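Conserved exported protein (Bacteroides fragilis, PDB 3CLW) is of unknown function but may hydrolyse O-glycosidic bonds, like other family 30 glycoside hydrolases. Local coordinates at residues A[335-343]-A[440-448]; A[391-402]-A[465-473]. All blocks are in the same frame, centred on the assembly; numbering follows the deposited sequence.

Both contacts join a helix to the C-terminal beta region that accompanies the TIM barrel in glycoside hydrolase family 30. Contact 1 sets helix 328-347 against strand 438-444. Contact 2 sets helix 391-400 against strand 461-467 and the turn after it. Strand 490-495 pairs with both of these strands and lies between them. The centres of the two contacts are about 10 Å apart. The two helices also meet directly. T395 OG1 lies 2.8 Å from G335 O, a probable hydrogen bond. Y399 OH packs 3.3 Å from H343 CB and 3.5 Å from I443 CD1, so this tyrosine touches both halves of contact 1.

Contact 1: A[335-343]-A[440-448]; sequences GLYVARIIH and TVAINYSKE
The guanidinium of R340 lies flat on the ring of Y445. Their planes are 15° apart and their centres 4.5 Å apart. The bend at chi3 (72°) turns the guanidinium onto the ring; CD lies over the same face, near the rim. Y445 OH sits over the centre of the guanidinium; its 3.5 Å approach to R340 NH2 is not a hydrogen bond. E321 forms a salt bridge with R340 and a hydrogen bond with Y445 OH, and A424 O accepts from R340 NH1. These probably help to fix the stack. At the edge of the Y445 ring, CE1 meets L336 O at 3.6 Å, in the ring plane.

The apolar contacts centre on I443. I443 CD1 packs 3.9 Å from A339 CB and 3.8 Å from H343 CB. I443 CG2 meets L336 CD2 at 3.9 Å, the two side chains passing antiparallel to one another.

One water, 2.7 Å from H343 ND1 in the ring plane, donates to V441 O and links the segments. Helix 335-343 and strand 440-444 run 132° apart, N to C. This buried helix-on-sheet interface joins a helix within the family 30 region, a TIM-barrel family, to the C-terminal beta region.

Contact 2: A[391-402]-A[465-473]; sequences KMLWTTANYSFF and YLTTIDKNL
W394 and N472 pack tightly. N472 CB sits 3.3 Å from the centroid of the five-membered ring of W394, almost straight above the ring, a CH-pi contact. The N472 amide lies almost parallel to the indole, 8° between planes. L393 CD2 covers the opposite face, and W394 NE1 is hydrogen-bonded to T389 OG1. Deeper in, L473 CD2 wedges against A397 CB at 3.5 Å. F402 CZ sits over the Y465 ring face, 3.4 Å from Y465 CD2, with the ring planes oblique. N398 ND2 donates to T467 OG1 at 2.9 Å.

This is helix-on-sheet packing in the C-terminal beta region. Helix 391-400 runs nearly antiparallel to strand 465-467, their N-to-C directions 151° apart, and the turn leading into strand 474-480 folds against the first turns of the helix. T468 OG1 accepts from D470 N in an ST turn.

The outer end is more open and polar. The K391 chain bends at chi2 (-72°) and extends beyond it to the turn. K391 NZ donates to N472 OD1 at 2.7 Å and to T468 O at 2.8 Å, close to the line of the T468 carbonyl, with a weak bond to K471 O. A water also accepts from K391 NZ.

Contact 1: A[335-343]-A[440-448]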
loop_
_atom_site.group_PDB
_atom_site.type_symbol
_atom_site.label_atom_id
_atom_site.label_comp_id
_atom_site.label_asym_id
_atom_site.label_seq_id
_atom_site.Cartn_x
_atom_site.Cartn_y
_atom_site.Cartn_z
ATOM N N GLY A 335 -11.249 -8.343 -8.034
ATOM C CA GLY A 335 -11.714 -7.183 -7.297
ATOM C C GLY A 335 -12.254 -7.497 -5.896
ATOM O O GLY A 335 -11.937 -6.807 -4.929
ATOM N N LEU A 336 -13.082 -8.540 -5.785
ATOM C CA LEU A 336 -13.615 -8.959 -4.486
ATOM C C LEU A 336 -12.578 -9.656 -3.604
ATOM O O LEU A 336 -12.614 -9.487 -2.403
ATOM C CB LEU A 336 -14.831 -9.864 -4.653
ATOM C CG LEU A 336 -16.096 -9.295 -5.290
ATOM C CD1 LEU A 336 -16.917 -10.447 -5.833
ATOM C CD2 LEU A 336 -16.912 -8.464 -4.317
ATOM N N TYR A 337 -11.656 -10.420 -4.191
ATOM C CA TYR A 337 -10.575 -11.061 -3.431
ATOM C C TYR A 337 -9.731 -10.018 -2.680
ATOM O O TYR A 337 -9.383 -10.201 -1.494
ATOM C CB TYR A 337 -9.706 -11.865 -4.383
ATOM C CG TYR A 337 -8.565 -12.660 -3.768
ATOM C CD1 TYR A 337 -7.286 -12.120 -3.681
ATOM C CD2 TYR A 337 -8.757 -13.989 -3.330
ATOM C CE1 TYR A 337 -6.238 -12.832 -3.158
ATOM C CE2 TYR A 337 -7.694 -14.740 -2.816
ATOM C CZ TYR A 337 -6.432 -14.143 -2.724
ATOM O OH TYR A 337 -5.360 -14.854 -2.219
ATOM N N VAL A 338 -9.429 -8.916 -3.367
ATOM C CA VAL A 338 -8.590 -7.877 -2.802
ATOM C C VAL A 338 -9.401 -7.032 -1.849
ATOM O O VAL A 338 -8.904 -6.668 -0.811
ATOM C CB VAL A 338 -7.904 -7.005 -3.881
ATOM C CG1 VAL A 338 -7.053 -5.934 -3.245
ATOM C CG2 VAL A 338 -7.035 -7.852 -4.788
ATOM N N ALA A 339 -10.650 -6.726 -2.193
ATOM C CA ALA A 339 -11.522 -6.015 -1.258
ATOM C C ALA A 339 -11.633 -6.756 0.095
ATOM O O ALA A 339 -11.801 -6.143 1.119
ATOM C CB ALA A 339 -12.878 -5.778 -1.853
ATOM N N ARG A 340 -11.552 -8.078 0.068
ATOM C CA ARG A 340 -11.585 -8.901 1.285
ATOM C C ARG A 340 -10.301 -8.734 2.115
ATOM O O ARG A 340 -10.361 -8.609 3.345
ATOM C CB ARG A 340 -11.784 -10.383 0.918
ATOM C CG ARG A 340 -11.676 -11.319 2.138
ATOM C CD ARG A 340 -12.205 -12.708 1.844
ATOM N NE ARG A 340 -11.303 -13.430 0.961
ATOM C CZ ARG A 340 -11.450 -14.716 0.677
ATOM N NH1 ARG A 340 -12.473 -15.402 1.202
ATOM N NH2 ARG A 340 -10.582 -15.322 -0.117
ATOM N N ILE A 341 -9.150 -8.704 1.442
ATOM C CA ILE A 341 -7.925 -8.348 2.126
ATOM C C ILE A 341 -8.078 -6.992 2.801
ATOM O O ILE A 341 -7.737 -6.851 3.988
ATOM C CB ILE A 341 -6.695 -8.312 1.212
ATOM C CG1 ILE A 341 -6.465 -9.666 0.559
ATOM C CG2 ILE A 341 -5.451 -7.939 2.035
ATOM C CD1 ILE A 341 -5.590 -9.612 -0.675
ATOM N N ILE A 342 -8.609 -6.012 2.064
ATOM C CA ILE A 342 -8.739 -4.673 2.616
ATOM C C ILE A 342 -9.602 -4.670 3.882
ATOM O O ILE A 342 -9.182 -4.135 4.931
ATOM C CB ILE A 342 -9.254 -3.627 1.584
ATOM C CG1 ILE A 342 -8.202 -3.408 0.489
ATOM C CG2 ILE A 342 -9.586 -2.266 2.288
ATOM C CD1 ILE A 342 -8.670 -2.578 -0.732
ATOM N N HIS A 343 -10.794 -5.265 3.778
ATOM C CA HIS A 343 -11.719 -5.286 4.894
ATOM C C HIS A 343 -11.108 -5.892 6.169
ATOM O O HIS A 343 -11.249 -5.345 7.252
ATOM C CB HIS A 343 -12.966 -6.055 4.524
ATOM C CG HIS A 343 -13.857 -6.329 5.692
ATOM N ND1 HIS A 343 -14.818 -5.440 6.116
ATOM C CD2 HIS A 343 -13.914 -7.380 6.539
ATOM C CE1 HIS A 343 -15.436 -5.940 7.170
ATOM N NE2 HIS A 343 -14.898 -7.110 7.448
ATOM N N THR A 440 -19.994 3.486 5.011
ATOM C CA THR A 440 -20.071 2.060 5.257
ATOM C C THR A 440 -19.746 1.289 3.963
ATOM O O THR A 440 -20.227 1.626 2.882
ATOM C CB THR A 440 -21.464 1.711 5.821
ATOM O OG1 THR A 440 -21.670 2.473 7.022
ATOM C CG2 THR A 440 -21.572 0.266 6.143
ATOM N N VAL A 441 -18.894 0.284 4.070
ATOM C CA VAL A 441 -18.504 -0.475 2.893
ATOM C C VAL A 441 -18.829 -1.925 3.152
ATOM O O VAL A 441 -18.318 -2.517 4.104
ATOM C CB VAL A 441 -16.993 -0.302 2.537
ATOM C CG1 VAL A 441 -16.638 -1.062 1.274
ATOM C CG2 VAL A 441 -16.625 1.163 2.377
ATOM N N ALA A 442 -19.695 -2.471 2.310
ATOM C CA ALA A 442 -20.217 -3.810 2.450
ATOM C C ALA A 442 -19.767 -4.675 1.304
ATOM O O ALA A 442 -19.969 -4.335 0.136
ATOM C CB ALA A 442 -21.741 -3.778 2.516
ATOM N N ILE A 443 -19.141 -5.793 1.625
ATOM C CA ILE A 443 -18.785 -6.757 0.587
ATOM C C ILE A 443 -19.727 -7.924 0.644
ATOM O O ILE A 443 -19.800 -8.605 1.675
ATOM C CB ILE A 443 -17.342 -7.304 0.739
ATOM C CG1 ILE A 443 -16.345 -6.154 0.889
ATOM C CG2 ILE A 443 -16.992 -8.236 -0.445
ATOM C CD1 ILE A 443 -14.980 -6.607 1.362
ATOM N N ASN A 444 -20.427 -8.162 -0.469
ATOM C CA ASN A 444 -21.219 -9.369 -0.629
ATOM C C ASN A 444 -20.439 -10.441 -1.394
ATOM O O ASN A 444 -20.441 -10.488 -2.639
ATOM C CB ASN A 444 -22.566 -9.078 -1.297
ATOM C CG ASN A 444 -23.504 -10.292 -1.270
ATOM O OD1 ASN A 444 -23.093 -11.403 -0.944
ATOM N ND2 ASN A 444 -24.757 -10.075 -1.615
ATOM N N TYR A 445 -19.783 -11.316 -0.626
ATOM C CA TYR A 445 -18.855 -12.290 -1.190
ATOM C C TYR A 445 -19.603 -13.510 -1.683
ATOM O O TYR A 445 -19.048 -14.313 -2.434
ATOM C CB TYR A 445 -17.802 -12.699 -0.154
ATOM C CG TYR A 445 -16.492 -13.129 -0.763
ATOM C CD1 TYR A 445 -15.552 -12.177 -1.163
ATOM C CD2 TYR A 445 -16.195 -14.477 -0.957
ATOM C CE1 TYR A 445 -14.350 -12.541 -1.724
ATOM C CE2 TYR A 445 -14.998 -14.862 -1.545
ATOM C CZ TYR A 445 -14.068 -13.876 -1.915
ATOM O OH TYR A 445 -12.865 -14.219 -2.493
ATOM N N SER A 446 -20.857 -13.654 -1.244
ATOM C CA SER A 446 -21.669 -14.833 -1.555
ATOM C C SER A 446 -22.239 -14.724 -2.962
ATOM O O SER A 446 -22.206 -13.646 -3.578
ATOM C CB SER A 446 -22.827 -14.960 -0.558
ATOM O OG SER A 446 -23.865 -14.044 -0.890
ATOM N N LYS A 447 -22.786 -15.833 -3.456
ATOM C CA LYS A 447 -23.459 -15.867 -4.760
ATOM C C LYS A 447 -24.945 -15.524 -4.699
ATOM O O LYS A 447 -25.662 -15.669 -5.702
ATOM C CB LYS A 447 -23.286 -17.230 -5.415
ATOM C CG LYS A 447 -21.923 -17.476 -6.000
ATOM C CD LYS A 447 -21.764 -18.944 -6.351
ATOM C CE LYS A 447 -21.189 -19.735 -5.184
ATOM N NZ LYS A 447 -20.452 -20.939 -5.688
ATOM N N GLU A 448 -25.400 -15.034 -3.551
ATOM C CA GLU A 448 -26.796 -14.665 -3.373
ATOM C C GLU A 448 -26.945 -13.189 -3.038
ATOM O O GLU A 448 -26.221 -12.664 -2.193
ATOM C CB GLU A 448 -27.443 -15.511 -2.255
HETATM O O HOH W 1 -15.717 -3.310 4.811
#

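Contact 2: A[391-402]-A[465-473]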
loop_
_atom_site.group_PDB
_atom_site.type_symbol
_atom_site.label_atom_id
_atom_site.label_comp_id
_atom_site.label_asym_id
_atom_site.label_seq_id
_atom_site.Cartn_x
_atom_site.Cartn_y
_atom_site.Cartn_z
ATOM N N LYS A 391 -11.151 -4.376 -11.928
ATOM C CA LYS A 391 -12.153 -4.278 -10.866
ATOM C C LYS A 391 -11.505 -4.009 -9.482
ATOM O O LYS A 391 -12.189 -3.567 -8.538
ATOM C CB LYS A 391 -13.028 -5.529 -10.834
ATOM C CG LYS A 391 -13.930 -5.669 -12.086
ATOM C CD LYS A 391 -15.049 -4.627 -12.051
ATOM C CE LYS A 391 -15.896 -4.670 -13.318
ATOM N NZ LYS A 391 -17.020 -3.688 -13.196
ATOM N N MET A 392 -10.202 -4.299 -9.389
ATOM C CA MET A 392 -9.397 -4.058 -8.218
ATOM C C MET A 392 -9.299 -2.565 -8.033
ATOM O O MET A 392 -9.314 -2.093 -6.910
ATOM C CB MET A 392 -8.005 -4.705 -8.337
ATOM C CG MET A 392 -7.996 -6.248 -8.080
ATOM S SD MET A 392 -6.531 -7.193 -8.510
ATOM C CE MET A 392 -6.626 -7.121 -10.321
ATOM N N LEU A 393 -9.236 -1.801 -9.125
ATOM C CA LEU A 393 -9.198 -0.361 -8.955
ATOM C C LEU A 393 -10.491 0.080 -8.294
ATOM O O LEU A 393 -10.482 0.822 -7.326
ATOM C CB LEU A 393 -8.966 0.382 -10.290
ATOM C CG LEU A 393 -8.762 1.911 -10.199
ATOM C CD1 LEU A 393 -7.971 2.468 -11.378
ATOM C CD2 LEU A 393 -10.096 2.637 -10.136
ATOM N N TRP A 394 -11.611 -0.383 -8.829
ATOM C CA TRP A 394 -12.921 0.051 -8.351
ATOM C C TRP A 394 -13.284 -0.436 -6.927
ATOM O O TRP A 394 -13.879 0.303 -6.128
ATOM C CB TRP A 394 -13.974 -0.243 -9.429
ATOM C CG TRP A 394 -13.575 0.471 -10.699
ATOM C CD1 TRP A 394 -13.147 -0.103 -11.882
ATOM C CD2 TRP A 394 -13.484 1.903 -10.892
ATOM N NE1 TRP A 394 -12.854 0.895 -12.788
ATOM C CE2 TRP A 394 -13.022 2.121 -12.198
ATOM C CE3 TRP A 394 -13.745 3.020 -10.066
ATOM C CZ2 TRP A 394 -12.837 3.410 -12.723
ATOM C CZ3 TRP A 394 -13.543 4.274 -10.564
ATOM C CH2 TRP A 394 -13.082 4.472 -11.888
ATOM N N THR A 395 -12.878 -1.643 -6.584
ATOM C CA THR A 395 -13.167 -2.145 -5.239
ATOM C C THR A 395 -12.296 -1.444 -4.196
ATOM O O THR A 395 -12.754 -1.221 -3.071
ATOM C CB THR A 395 -13.023 -3.672 -5.118
ATOM O OG1 THR A 395 -11.680 -4.063 -5.429
ATOM C CG2 THR A 395 -14.005 -4.378 -6.066
ATOM N N THR A 396 -11.069 -1.081 -4.573
ATOM C CA THR A 396 -10.232 -0.223 -3.706
ATOM C C THR A 396 -10.916 1.126 -3.510
ATOM O O THR A 396 -11.033 1.620 -2.387
ATOM C CB THR A 396 -8.815 0.010 -4.270
ATOM O OG1 THR A 396 -8.165 -1.244 -4.455
ATOM C CG2 THR A 396 -7.975 0.847 -3.316
ATOM N N ALA A 397 -11.389 1.692 -4.612
ATOM C CA ALA A 397 -12.078 2.985 -4.598
ATOM C C ALA A 397 -13.302 3.023 -3.684
ATOM O O ALA A 397 -13.582 4.057 -3.118
ATOM C CB ALA A 397 -12.442 3.435 -6.052
ATOM N N ASN A 398 -14.020 1.904 -3.544
ATOM C CA ASN A 398 -15.140 1.799 -2.602
ATOM C C ASN A 398 -14.668 2.279 -1.236
ATOM O O ASN A 398 -15.392 2.936 -0.496
ATOM C CB ASN A 398 -15.621 0.333 -2.476
ATOM C CG ASN A 398 -16.717 -0.024 -3.490
ATOM O OD1 ASN A 398 -17.928 0.229 -3.267
ATOM N ND2 ASN A 398 -16.307 -0.624 -4.595
ATOM N N TYR A 399 -13.430 1.926 -0.910
ATOM C CA TYR A 399 -12.798 2.385 0.320
ATOM C C TYR A 399 -12.120 3.742 0.154
ATOM O O TYR A 399 -12.535 4.731 0.786
ATOM C CB TYR A 399 -11.783 1.357 0.794
ATOM C CG TYR A 399 -12.391 0.082 1.288
ATOM C CD1 TYR A 399 -12.874 -0.027 2.600
ATOM C CD2 TYR A 399 -12.466 -1.048 0.457
ATOM C CE1 TYR A 399 -13.431 -1.235 3.076
ATOM C CE2 TYR A 399 -13.014 -2.250 0.929
ATOM C CZ TYR A 399 -13.493 -2.320 2.234
ATOM O OH TYR A 399 -14.029 -3.502 2.679
ATOM N N SER A 400 -11.089 3.778 -0.711
ATOM C CA SER A 400 -10.200 4.926 -0.804
ATOM C C SER A 400 -10.855 6.234 -1.134
ATOM O O SER A 400 -10.447 7.264 -0.595
ATOM C CB SER A 400 -8.992 4.653 -1.736
ATOM O OG SER A 400 -9.352 4.516 -3.110
ATOM N N PHE A 401 -11.868 6.220 -1.997
ATOM C CA PHE A 401 -12.511 7.485 -2.476
ATOM C C PHE A 401 -13.356 8.141 -1.357
ATOM O O PHE A 401 -13.476 9.359 -1.291
ATOM C CB PHE A 401 -13.368 7.200 -3.753
ATOM C CG PHE A 401 -13.976 8.428 -4.409
ATOM C CD1 PHE A 401 -13.334 9.063 -5.466
ATOM C CD2 PHE A 401 -15.222 8.912 -4.012
ATOM C CE1 PHE A 401 -13.927 10.194 -6.129
ATOM C CE2 PHE A 401 -15.818 10.055 -4.645
ATOM C CZ PHE A 401 -15.164 10.686 -5.701
ATOM N N PHE A 402 -13.902 7.301 -0.467
ATOM C CA PHE A 402 -14.822 7.719 0.593
ATOM C C PHE A 402 -14.233 7.705 2.044
ATOM O O PHE A 402 -14.645 8.484 2.914
ATOM C CB PHE A 402 -16.058 6.831 0.511
ATOM C CG PHE A 402 -16.816 6.969 -0.788
ATOM C CD1 PHE A 402 -17.635 8.077 -1.009
ATOM C CD2 PHE A 402 -16.693 6.002 -1.792
ATOM C CE1 PHE A 402 -18.344 8.215 -2.201
ATOM C CE2 PHE A 402 -17.377 6.130 -2.983
ATOM C CZ PHE A 402 -18.208 7.249 -3.195
ATOM N N TYR A 465 -22.968 3.550 -3.837
ATOM C CA TYR A 465 -21.988 3.398 -4.917
ATOM C C TYR A 465 -21.610 1.936 -4.998
ATOM O O TYR A 465 -21.274 1.326 -3.982
ATOM C CB TYR A 465 -20.775 4.263 -4.634
ATOM C CG TYR A 465 -21.109 5.713 -4.418
ATOM C CD1 TYR A 465 -21.084 6.626 -5.488
ATOM C CD2 TYR A 465 -21.459 6.194 -3.150
ATOM C CE1 TYR A 465 -21.394 7.989 -5.278
ATOM C CE2 TYR A 465 -21.758 7.544 -2.940
ATOM C CZ TYR A 465 -21.740 8.429 -4.004
ATOM O OH TYR A 465 -22.036 9.772 -3.800
ATOM N N LEU A 466 -21.661 1.373 -6.200
ATOM C CA LEU A 466 -21.684 -0.074 -6.393
ATOM C C LEU A 466 -20.712 -0.567 -7.464
ATOM O O LEU A 466 -20.699 -0.033 -8.589
ATOM C CB LEU A 466 -23.104 -0.490 -6.775
ATOM C CG LEU A 466 -23.583 -1.930 -6.666
ATOM C CD1 LEU A 466 -23.445 -2.407 -5.237
ATOM C CD2 LEU A 466 -25.035 -2.020 -7.083
ATOM N N THR A 467 -19.904 -1.570 -7.080
ATOM C CA THR A 467 -18.981 -2.283 -7.967
ATOM C C THR A 467 -19.392 -3.764 -8.103
ATOM O O THR A 467 -19.504 -4.495 -7.124
ATOM C CB THR A 467 -17.513 -2.200 -7.465
ATOM O OG1 THR A 467 -17.129 -0.835 -7.334
ATOM C CG2 THR A 467 -16.552 -2.881 -8.448
ATOM N N THR A 468 -19.637 -4.184 -9.335
ATOM C CA THR A 468 -20.000 -5.554 -9.621
ATOM C C THR A 468 -19.253 -6.002 -10.874
ATOM O O THR A 468 -18.384 -5.276 -11.398
ATOM C CB THR A 468 -21.514 -5.692 -9.910
ATOM O OG1 THR A 468 -21.822 -4.977 -11.111
ATOM C CG2 THR A 468 -22.340 -5.156 -8.775
ATOM N N ILE A 469 -19.599 -7.195 -11.354
ATOM C CA ILE A 469 -19.127 -7.668 -12.660
ATOM C C ILE A 469 -19.447 -6.666 -13.779
ATOM O O ILE A 469 -18.680 -6.543 -14.706
ATOM C CB ILE A 469 -19.647 -9.131 -12.998
ATOM C CG1 ILE A 469 -18.941 -9.682 -14.228
ATOM C CG2 ILE A 469 -21.145 -9.153 -13.206
ATOM C CD1 ILE A 469 -19.289 -11.123 -14.572
ATOM N N ASP A 470 -20.549 -5.933 -13.655
ATOM C CA ASP A 470 -20.999 -4.958 -14.655
ATOM C C ASP A 470 -20.689 -3.475 -14.349
ATOM O O ASP A 470 -20.780 -2.623 -15.237
ATOM C CB ASP A 470 -22.532 -5.040 -14.751
ATOM C CG ASP A 470 -23.021 -6.331 -15.349
ATOM O OD1 ASP A 470 -22.391 -6.850 -16.317
ATOM O OD2 ASP A 470 -24.039 -6.842 -14.829
ATOM N N LYS A 471 -20.379 -3.161 -13.087
ATOM C CA LYS A 471 -20.348 -1.778 -12.614
ATOM C C LYS A 471 -18.993 -1.381 -12.010
ATOM O O LYS A 471 -18.444 -2.101 -11.164
ATOM C CB LYS A 471 -21.473 -1.573 -11.592
ATOM C CG LYS A 471 -22.897 -1.593 -12.194
ATOM C CD LYS A 471 -24.014 -1.937 -11.183
ATOM C CE LYS A 471 -25.438 -1.756 -11.801
ATOM N NZ LYS A 471 -25.638 -2.439 -13.170
ATOM N N ASN A 472 -18.444 -0.248 -12.461
ATOM C CA ASN A 472 -17.248 0.331 -11.856
ATOM C C ASN A 472 -17.659 1.447 -10.900
ATOM O O ASN A 472 -17.790 2.588 -11.307
ATOM C CB ASN A 472 -16.308 0.903 -12.915
ATOM C CG ASN A 472 -15.787 -0.166 -13.918
ATOM O OD1 ASN A 472 -15.734 -1.371 -13.634
ATOM N ND2 ASN A 472 -15.395 0.305 -15.098
ATOM N N LEU A 473 -17.870 1.117 -9.632
ATOM C CA LEU A 473 -18.249 2.121 -8.619
ATOM C C LEU A 473 -19.272 3.121 -9.162
ATOM O O LEU A 473 -19.025 4.322 -9.266
ATOM C CB LEU A 473 -17.013 2.809 -8.014
ATOM C CG LEU A 473 -17.210 3.489 -6.649
ATOM C CD1 LEU A 473 -17.722 2.507 -5.587
ATOM C CD2 LEU A 473 -15.915 4.110 -6.194
HETATM O O HOH W 2 -18.011 -3.471 -15.891
#